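Side-chain contacts in dipicolinate synthase subunit A (Bacillus halodurans, PDB 3D4O), which probably takes part, as one subunit of an oxidoreductase, in making dipicolinate, the calcium-chelating compound of bacterial spores: residues D41-I44 with G45-K48; T141-M144 with A145-T149; L161-R165 with V166-V170; V225-A228 with N229-A232. One frame throughout, in Å; residues are numbered along the deposited sequence.

Contact 1: residues D41-I44 with G45-K48; sequences DGFI and GVTK
The backbone carbonyl of Asp41 and the long side chain of Lys48 face each other across the open end of a type II beta turn, Phe43 to Val46, which brings the chain into edge strand 46-49 of the N-terminal Rossmann-type sheet. Lys48 is extended beyond CG, and its CE stops 3.9 Å from Asp41 O. The ammonium group beyond it makes a weak hydrogen bond with Phe36 O.

Further along, Phe43 uses both its backbone and its side chain. Its N-H gives a hydrogen bond to a water, which in turn donates to Val46 O, with Phe43 N and Val46 O at 2.9 Å and 3.0 Å from that water. Phe43 O accepts the Val46 N-H at 3.0 Å, the bond that closes the turn; the donor stands well above the carbonyl plane, 42° out of it. The two side chains run side by side in the same direction, Phe43 CB touching Val46 CG2 at 3.4 Å. Val46 has CG1 anti to its N (chi1 176°), which places CG2 beside that N and against Phe43. Both residues lie on Ile21 of helix 15-26, and Val46 also packs on Ile31 and Leu33 of the neighbouring strand.

Ile44 holds the first corner of the turn with its side chain directed away, while its carbonyl oxygen is hydrogen-bonded to Ser25 OG. Gly45 follows at the second corner with a positive phi of 80°, where a beta carbon would stand only 2.7 Å from Ile44 O.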
loop_
_atom_site.group_PDB
_atom_site.type_symbol
_atom_site.label_atom_id
_atom_site.label_comp_id
_atom_site.label_asym_id
_atom_site.label_seq_id
_atom_site.Cartn_x
_atom_site.Cartn_y
_atom_site.Cartn_z
ATOM N N ASP C 41 -25.471 -8.338 12.251
ATOM C CA ASP C 41 -25.936 -9.608 11.675
ATOM C C ASP C 41 -26.246 -10.687 12.668
ATOM O O ASP C 41 -25.706 -10.746 13.771
ATOM C CB ASP C 41 -24.923 -10.188 10.684
ATOM C CG ASP C 41 -24.734 -9.314 9.473
ATOM O OD1 ASP C 41 -25.759 -8.865 8.903
ATOM O OD2 ASP C 41 -23.559 -9.088 9.102
ATOM N N GLY C 42 -27.129 -11.547 12.177
ATOM C CA GLY C 42 -27.619 -12.747 12.849
ATOM C C GLY C 42 -27.259 -13.979 12.031
ATOM O O GLY C 42 -27.038 -13.910 10.818
ATOM N N PHE C 43 -27.148 -15.104 12.716
ATOM C CA PHE C 43 -26.822 -16.377 12.060
ATOM C C PHE C 43 -27.518 -17.514 12.769
ATOM O O PHE C 43 -27.628 -17.521 13.988
ATOM C CB PHE C 43 -25.316 -16.674 12.102
ATOM C CG PHE C 43 -24.461 -15.568 11.590
ATOM C CD1 PHE C 43 -24.023 -14.569 12.440
ATOM C CD2 PHE C 43 -24.083 -15.523 10.259
ATOM C CE1 PHE C 43 -23.236 -13.545 11.969
ATOM C CE2 PHE C 43 -23.310 -14.502 9.785
ATOM C CZ PHE C 43 -22.883 -13.510 10.640
ATOM N N ILE C 44 -27.950 -18.486 11.977
ATOM C CA ILE C 44 -28.579 -19.693 12.503
ATOM C C ILE C 44 -27.599 -20.285 13.496
ATOM O O ILE C 44 -26.385 -20.323 13.250
ATOM C CB ILE C 44 -28.858 -20.770 11.400
ATOM C CG1 ILE C 44 -29.903 -20.308 10.382
ATOM C CG2 ILE C 44 -29.364 -22.061 12.023
ATOM C CD1 ILE C 44 -31.187 -20.126 10.995
ATOM N N GLY C 45 -28.134 -20.686 14.636
ATOM C CA GLY C 45 -27.369 -21.378 15.669
ATOM C C GLY C 45 -26.530 -20.510 16.565
ATOM O O GLY C 45 -26.016 -20.973 17.579
ATOM N N VAL C 46 -26.422 -19.244 16.195
ATOM C CA VAL C 46 -25.609 -18.262 16.943
ATOM C C VAL C 46 -26.384 -17.470 17.985
ATOM O O VAL C 46 -27.415 -16.880 17.689
ATOM C CB VAL C 46 -24.939 -17.231 15.992
ATOM C CG1 VAL C 46 -24.181 -16.159 16.803
ATOM C CG2 VAL C 46 -24.017 -17.922 15.019
ATOM N N THR C 47 -25.843 -17.474 19.202
ATOM C CA THR C 47 -26.373 -16.690 20.325
ATOM C C THR C 47 -25.277 -15.806 20.900
ATOM O O THR C 47 -24.258 -16.294 21.376
ATOM C CB THR C 47 -26.906 -17.569 21.469
ATOM O OG1 THR C 47 -27.843 -18.523 20.953
ATOM C CG2 THR C 47 -27.593 -16.706 22.544
ATOM N N LYS C 48 -25.505 -14.499 20.835
ATOM C CA LYS C 48 -24.558 -13.524 21.365
ATOM C C LYS C 48 -24.695 -13.402 22.856
ATOM O O LYS C 48 -25.799 -13.404 23.421
ATOM C CB LYS C 48 -24.774 -12.142 20.762
ATOM C CG LYS C 48 -24.503 -12.009 19.298
ATOM C CD LYS C 48 -24.771 -10.573 18.905
ATOM C CE LYS C 48 -24.579 -10.307 17.439
ATOM N NZ LYS C 48 -24.995 -8.903 17.196
HETATM O O HOH W 1 -27.382 -14.710 15.608
#

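Contact 2: residues T141-M144 with A145-T149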
loop_
_atom_site.group_PDB
_atom_site.type_symbol
_atom_site.label_atom_id
_atom_site.label_comp_id
_atom_site.label_asym_id
_atom_site.label_seq_id
_atom_site.Cartn_x
_atom_site.Cartn_y
_atom_site.Cartn_z
ATOM N N THR C 141 2.016 -5.807 4.047
ATOM C CA THR C 141 3.349 -5.239 4.258
ATOM C C THR C 141 3.708 -4.306 3.088
ATOM O O THR C 141 4.211 -3.227 3.253
ATOM C CB THR C 141 4.422 -6.357 4.417
ATOM O OG1 THR C 141 4.075 -7.163 5.547
ATOM C CG2 THR C 141 5.856 -5.753 4.637
ATOM N N ILE C 142 3.360 -4.736 1.897
ATOM C CA ILE C 142 3.612 -3.941 0.701
ATOM C C ILE C 142 2.766 -2.682 0.754
ATOM O O ILE C 142 3.250 -1.576 0.508
ATOM C CB ILE C 142 3.326 -4.776 -0.545
ATOM C CG1 ILE C 142 4.550 -5.657 -0.810
ATOM C CG2 ILE C 142 2.997 -3.929 -1.795
ATOM C CD1 ILE C 142 4.216 -6.779 -1.796
HETATM N N MSE C 143 1.489 -2.856 1.080
HETATM C CA MSE C 143 0.571 -1.708 1.153
HETATM C C MSE C 143 1.124 -0.698 2.156
HETATM O O MSE C 143 1.137 0.489 1.917
HETATM C CB MSE C 143 -0.844 -2.141 1.557
HETATM C CG MSE C 143 -1.739 -0.958 1.943
HETATM SE SE MSE C 143 -3.327 -1.509 2.969
HETATM C CE MSE C 143 -2.457 -1.898 4.709
HETATM N N MSE C 144 1.620 -1.188 3.274
HETATM C CA MSE C 144 2.161 -0.283 4.308
HETATM C C MSE C 144 3.430 0.467 3.880
HETATM O O MSE C 144 3.639 1.642 4.215
HETATM C CB MSE C 144 2.545 -1.016 5.590
HETATM C CG MSE C 144 1.560 -2.032 6.126
HETATM SE SE MSE C 144 1.225 -1.723 8.008
HETATM C CE MSE C 144 0.188 -0.206 7.222
ATOM N N ALA C 145 4.309 -0.260 3.226
ATOM C CA ALA C 145 5.604 0.289 2.817
ATOM C C ALA C 145 5.357 1.407 1.811
ATOM O O ALA C 145 6.011 2.471 1.835
ATOM C CB ALA C 145 6.502 -0.804 2.233
ATOM N N ILE C 146 4.368 1.170 0.959
ATOM C CA ILE C 146 3.978 2.161 -0.032
ATOM C C ILE C 146 3.351 3.373 0.667
ATOM O O ILE C 146 3.682 4.546 0.374
ATOM C CB ILE C 146 3.008 1.573 -1.093
ATOM C CG1 ILE C 146 3.733 0.493 -1.925
ATOM C CG2 ILE C 146 2.404 2.707 -1.969
ATOM C CD1 ILE C 146 2.826 -0.269 -2.859
ATOM N N GLN C 147 2.438 3.106 1.587
ATOM C CA GLN C 147 1.730 4.192 2.315
ATOM C C GLN C 147 2.597 5.132 3.109
ATOM O O GLN C 147 2.300 6.328 3.207
ATOM C CB GLN C 147 0.762 3.638 3.387
ATOM C CG GLN C 147 -0.551 3.198 2.871
ATOM C CD GLN C 147 -1.493 2.586 3.893
ATOM O OE1 GLN C 147 -1.103 2.271 5.013
ATOM N NE2 GLN C 147 -2.750 2.384 3.481
ATOM N N HIS C 148 3.610 4.564 3.743
ATOM C CA HIS C 148 4.409 5.299 4.737
ATOM C C HIS C 148 5.725 5.856 4.256
ATOM O O HIS C 148 6.477 6.412 5.056
ATOM C CB HIS C 148 4.677 4.423 5.978
ATOM C CG HIS C 148 3.452 4.152 6.789
ATOM N ND1 HIS C 148 2.961 5.052 7.707
ATOM C CD2 HIS C 148 2.618 3.086 6.824
ATOM C CE1 HIS C 148 1.872 4.557 8.267
ATOM N NE2 HIS C 148 1.634 3.370 7.740
ATOM N N THR C 149 5.998 5.676 2.964
ATOM C CA THR C 149 7.214 6.211 2.338
ATOM C C THR C 149 6.878 7.338 1.365
ATOM O O THR C 149 5.758 7.407 0.820
ATOM C CB THR C 149 8.007 5.126 1.629
ATOM O OG1 THR C 149 7.181 4.547 0.604
ATOM C CG2 THR C 149 8.456 4.049 2.637
#
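Met144 O receives the His148 N-H at 3.0 Å, and one residue earlier Met143 O receives the Gln147 N-H at 2.9 Å. Ala145 N and Ile146 N likewise bond to the carbonyls of Thr141 and Ile142. Met144 O has a second neighbour in the imidazole: His148 CD2 comes within 3.2 Å of it, the oxygen lying at the ring edge and in its plane. At the other side of that ring ND1 is hydrogen-bonded to Lys261 NZ, a polar tether for the imidazole.

Met143 and Met144 are selenomethionines. The Met144 chain bends twice, at chi2 and at chi3, and its methyl carbon ends near two polar atoms that lie on the same side of it: Met144 CE is 3.6 Å from Gln147 OE1 and 3.9 Å from His148 NE2. These are i, i+3 and i, i+4 contacts of an alpha helix, the last turns of helix 127-148, which packs on the C-terminal Rossmann-type sheet. Gln147 runs alongside Met143, its NE2 3.8 Å from Met143 CG and 4.0 Å from Met143 SE. An alanine in place of Gln147 is likely to deprive the Met144 methyl of one of its two neighbours and to open a gap beside Met143.

On another face of the helix Ile142 and Ile146 point the same way, with Ile142 CG2 and Ile146 CD1 3.8 Å apart. The second subunit packs here, its Met143 against Ile146 and Gln147 and its Leu177 against Ile142, whereas Thr141, Met144 and Ala145 rest on Ile241 of strand 239-242.

Contact 3: residues L161-R165 with V166-V170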
loop_
_atom_site.group_PDB
_atom_site.type_symbol
_atom_site.label_atom_id
_atom_site.label_comp_id
_atom_site.label_asym_id
_atom_site.label_seq_id
_atom_site.Cartn_x
_atom_site.Cartn_y
_atom_site.Cartn_z
ATOM N N LEU C 161 14.512 -9.558 7.035
ATOM C CA LEU C 161 15.292 -10.313 8.025
ATOM C C LEU C 161 14.521 -11.585 8.299
ATOM O O LEU C 161 13.381 -11.546 8.776
ATOM C CB LEU C 161 15.495 -9.519 9.303
ATOM C CG LEU C 161 16.154 -8.153 9.107
ATOM C CD1 LEU C 161 16.316 -7.445 10.457
ATOM C CD2 LEU C 161 17.489 -8.218 8.376
ATOM N N GLY C 162 15.126 -12.687 7.878
ATOM C CA GLY C 162 14.567 -14.027 8.032
ATOM C C GLY C 162 14.020 -14.588 6.747
ATOM O O GLY C 162 13.400 -13.871 5.960
ATOM N N LEU C 163 14.305 -15.865 6.500
ATOM C CA LEU C 163 13.767 -16.498 5.329
ATOM C C LEU C 163 12.927 -17.719 5.744
ATOM O O LEU C 163 13.009 -18.817 5.174
ATOM C CB LEU C 163 14.811 -16.836 4.285
ATOM C CG LEU C 163 14.106 -17.116 2.950
ATOM C CD1 LEU C 163 14.014 -15.848 2.044
ATOM C CD2 LEU C 163 14.811 -18.194 2.223
ATOM N N GLY C 164 12.124 -17.484 6.768
ATOM C CA GLY C 164 11.142 -18.470 7.195
ATOM C C GLY C 164 9.916 -18.411 6.286
ATOM O O GLY C 164 9.955 -17.857 5.167
ATOM N N ARG C 165 8.811 -18.930 6.802
ATOM C CA ARG C 165 7.572 -19.054 6.014
ATOM C C ARG C 165 7.067 -17.711 5.545
ATOM O O ARG C 165 6.575 -17.568 4.427
ATOM C CB ARG C 165 6.487 -19.820 6.797
ATOM C CG ARG C 165 6.918 -21.271 7.181
ATOM C CD ARG C 165 6.094 -21.904 8.299
ATOM N NE ARG C 165 5.942 -21.016 9.453
ATOM C CZ ARG C 165 5.190 -21.280 10.517
ATOM N NH1 ARG C 165 4.532 -22.419 10.615
ATOM N NH2 ARG C 165 5.089 -20.390 11.484
ATOM N N VAL C 166 7.231 -16.691 6.366
ATOM C CA VAL C 166 6.710 -15.399 5.979
ATOM C C VAL C 166 7.713 -14.597 5.145
ATOM O O VAL C 166 7.373 -13.935 4.137
ATOM C CB VAL C 166 6.360 -14.567 7.197
ATOM C CG1 VAL C 166 5.944 -13.149 6.758
ATOM C CG2 VAL C 166 5.236 -15.282 8.026
ATOM N N GLY C 167 8.936 -14.653 5.627
ATOM C CA GLY C 167 10.040 -13.903 5.072
ATOM C C GLY C 167 10.211 -14.249 3.621
ATOM O O GLY C 167 10.494 -13.397 2.815
HETATM N N MSE C 168 10.023 -15.522 3.307
HETATM C CA MSE C 168 10.171 -15.972 1.937
HETATM C C MSE C 168 9.112 -15.348 1.023
HETATM O O MSE C 168 9.391 -15.009 -0.123
HETATM C CB MSE C 168 10.131 -17.488 1.843
HETATM C CG MSE C 168 9.949 -17.938 0.410
HETATM SE SE MSE C 168 10.528 -19.712 0.133
HETATM C CE MSE C 168 12.273 -19.181 0.682
ATOM N N SER C 169 7.905 -15.182 1.549
ATOM C CA SER C 169 6.783 -14.617 0.762
ATOM C C SER C 169 6.904 -13.109 0.610
ATOM O O SER C 169 6.553 -12.527 -0.411
ATOM C CB SER C 169 5.458 -14.884 1.470
ATOM O OG SER C 169 5.234 -16.270 1.563
ATOM N N VAL C 170 7.400 -12.511 1.670
ATOM C CA VAL C 170 7.548 -11.064 1.777
ATOM C C VAL C 170 8.658 -10.595 0.858
ATOM O O VAL C 170 8.489 -9.682 0.067
ATOM C CB VAL C 170 7.790 -10.610 3.228
ATOM C CG1 VAL C 170 8.365 -9.176 3.284
ATOM C CG2 VAL C 170 6.477 -10.733 4.050
HETATM O O HOH W 2 10.454 -15.494 7.977
#
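Leu163 lies at a slant across the root of Met168, a selenomethionine. Leu163 CG is anti to its own N (chi1 -164°), which carries the isobutyl group over the first helical turn, so that Leu163 CD1 comes 3.8 Å from Met168 CA and Leu163 CG 4.1 Å from Met168 CB. Both side chains also meet Arg193 of helix 188-196, and Leu163 reaches Leu190 and Ile194 there. Replacing Leu163 with alanine would probably open a gap between the start of helix 165-176 and helix 188-196, and leave Met168 with less apolar contact on that side.

Beside this pair Met168 N bonds to Gly164 O at 3.0 Å. Gly162, Gly164 and Gly167 fit the GxGxxG pattern of a Rossmann strand-turn-helix, consistent with a dinucleotide-binding loop. Gly167 CA approaches Gly162 O at 3.5 Å in a CA-H...O contact, just where a beta carbon would collide with that oxygen. One water accepts from Gly167 N at 2.9 Å and, more weakly, from Gly164 N. The Arg165 side chain turns off the helix instead, its NH1 in a salt bridge with Asp127 OD1.

Contact 4: residues V225-A228 with N229-A232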
loop_
_atom_site.group_PDB
_atom_site.type_symbol
_atom_site.label_atom_id
_atom_site.label_comp_id
_atom_site.label_asym_id
_atom_site.label_seq_id
_atom_site.Cartn_x
_atom_site.Cartn_y
_atom_site.Cartn_z
ATOM N N VAL C 225 16.967 -8.403 16.717
ATOM C CA VAL C 225 17.951 -8.296 15.624
ATOM C C VAL C 225 18.177 -6.866 15.176
ATOM O O VAL C 225 19.284 -6.493 14.788
ATOM C CB VAL C 225 17.656 -9.259 14.412
ATOM C CG1 VAL C 225 17.854 -10.680 14.862
ATOM C CG2 VAL C 225 16.234 -9.072 13.811
ATOM N N VAL C 226 17.134 -6.060 15.247
ATOM C CA VAL C 226 17.239 -4.667 14.860
ATOM C C VAL C 226 17.528 -3.927 16.156
ATOM O O VAL C 226 16.680 -3.267 16.756
ATOM C CB VAL C 226 15.984 -4.161 14.115
ATOM C CG1 VAL C 226 16.219 -2.741 13.525
ATOM C CG2 VAL C 226 15.622 -5.129 13.001
ATOM N N THR C 227 18.777 -4.084 16.570
ATOM C CA THR C 227 19.263 -3.498 17.803
ATOM C C THR C 227 19.625 -2.032 17.616
ATOM O O THR C 227 19.599 -1.493 16.513
ATOM C CB THR C 227 20.503 -4.238 18.332
ATOM O OG1 THR C 227 21.583 -4.085 17.411
ATOM C CG2 THR C 227 20.223 -5.724 18.492
ATOM N N ALA C 228 19.987 -1.411 18.727
ATOM C CA ALA C 228 20.400 -0.010 18.733
ATOM C C ALA C 228 21.566 0.231 17.767
ATOM O O ALA C 228 21.567 1.202 17.019
ATOM C CB ALA C 228 20.800 0.438 20.164
ATOM N N ASN C 229 22.566 -0.650 17.809
ATOM C CA ASN C 229 23.768 -0.489 16.955
ATOM C C ASN C 229 23.413 -0.624 15.505
ATOM O O ASN C 229 23.980 0.043 14.637
ATOM C CB ASN C 229 24.936 -1.423 17.320
ATOM C CG ASN C 229 26.004 -0.718 18.151
ATOM O OD1 ASN C 229 26.495 0.350 17.762
ATOM N ND2 ASN C 229 26.386 -1.314 19.280
ATOM N N VAL C 230 22.437 -1.465 15.241
ATOM C CA VAL C 230 22.002 -1.651 13.862
ATOM C C VAL C 230 21.308 -0.369 13.437
ATOM O O VAL C 230 21.645 0.266 12.431
ATOM C CB VAL C 230 21.042 -2.843 13.724
ATOM C CG1 VAL C 230 20.406 -2.871 12.338
ATOM C CG2 VAL C 230 21.806 -4.143 14.004
ATOM N N LEU C 231 20.314 -0.023 14.226
ATOM C CA LEU C 231 19.540 1.195 14.011
ATOM C C LEU C 231 20.452 2.412 13.858
ATOM O O LEU C 231 20.224 3.246 12.995
ATOM C CB LEU C 231 18.521 1.439 15.145
ATOM C CG LEU C 231 17.286 0.521 15.161
ATOM C CD1 LEU C 231 16.493 0.634 16.457
ATOM C CD2 LEU C 231 16.390 0.789 13.996
ATOM N N ALA C 232 21.503 2.484 14.662
ATOM C CA ALA C 232 22.392 3.647 14.642
ATOM C C ALA C 232 23.076 3.877 13.280
ATOM O O ALA C 232 23.416 5.007 12.918
ATOM C CB ALA C 232 23.444 3.538 15.737
HETATM O O HOH W 3 23.162 -2.415 20.017
#
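Helix 228-233 opens with Leu231 N bonded to Thr227 O at 2.8 Å (N-H...O angle 173°) and Ala232 N to Ala228 O at 2.7 Å, just after an inverse gamma turn centred on Val226, in which Thr227 N makes a weak bond to Val225 O.

Thr227 sits at the N-cap, and its side chain meets Val230 at about a right angle. With chi1 at 65° the hydroxyl is tucked between the backbone N and the carbonyl carbon, which brings Thr227 OG1 within 3.4 Å of Val230 CG2. That same methyl also touches the preceding backbone, Val230 CG2 lying 3.5 Å from Val225 O. A water accepts the Asn229 N-H at 2.9 Å, and so serves one of the amides at the start of the helix; its link to Thr227 OG1 is weak and long.

Leu231 comes up on another side of the helix and crosses Val226 nearly perpendicularly, Leu231 CD2 meeting Val226 CG1 at 3.6 Å. Val226 has CG1 anti to its N (chi1 -171°), and this branch does the touching. Leu231 CG also covers Thr227 O at 3.4 Å, so the oxygen that accepts the Leu231 N-H is shielded by the same residue's side chain. Beyond it Leu231 packs on Tyr254 and Ala255 of helix 252-257, and Val226 on Thr250.

Helix 228-233 lies in the connection between the adjacent parallel strands 216-219 and 239-242, so this N-cap starts the helix of a beta-alpha-beta crossover in the C-terminal Rossmann-type sheet.

In the fold
From the N terminus the four contacts follow in series, none nested in or crossing another. Contact 1 closes the loop between strands 30-34 and 46-49 at the edge of the first sheet, its centre about 37 Å from that of contact 2. Contact 2 stays within helix 127-148, beside the second subunit. Contact 3 turns strand 157-161 into helix 165-176, with its nearest atoms about 4 Å from contact 2 but not touching it. Contact 4 leads from strand 216-219 into helix 228-233. Contacts 3 and 4 do meet: Leu161 CD1 packs on Val226 CG2 at 3.5 Å and on Val225 CG2 at 3.7 Å, joining the end of strand 157-161 to the loop after its neighbour, strand 216-219.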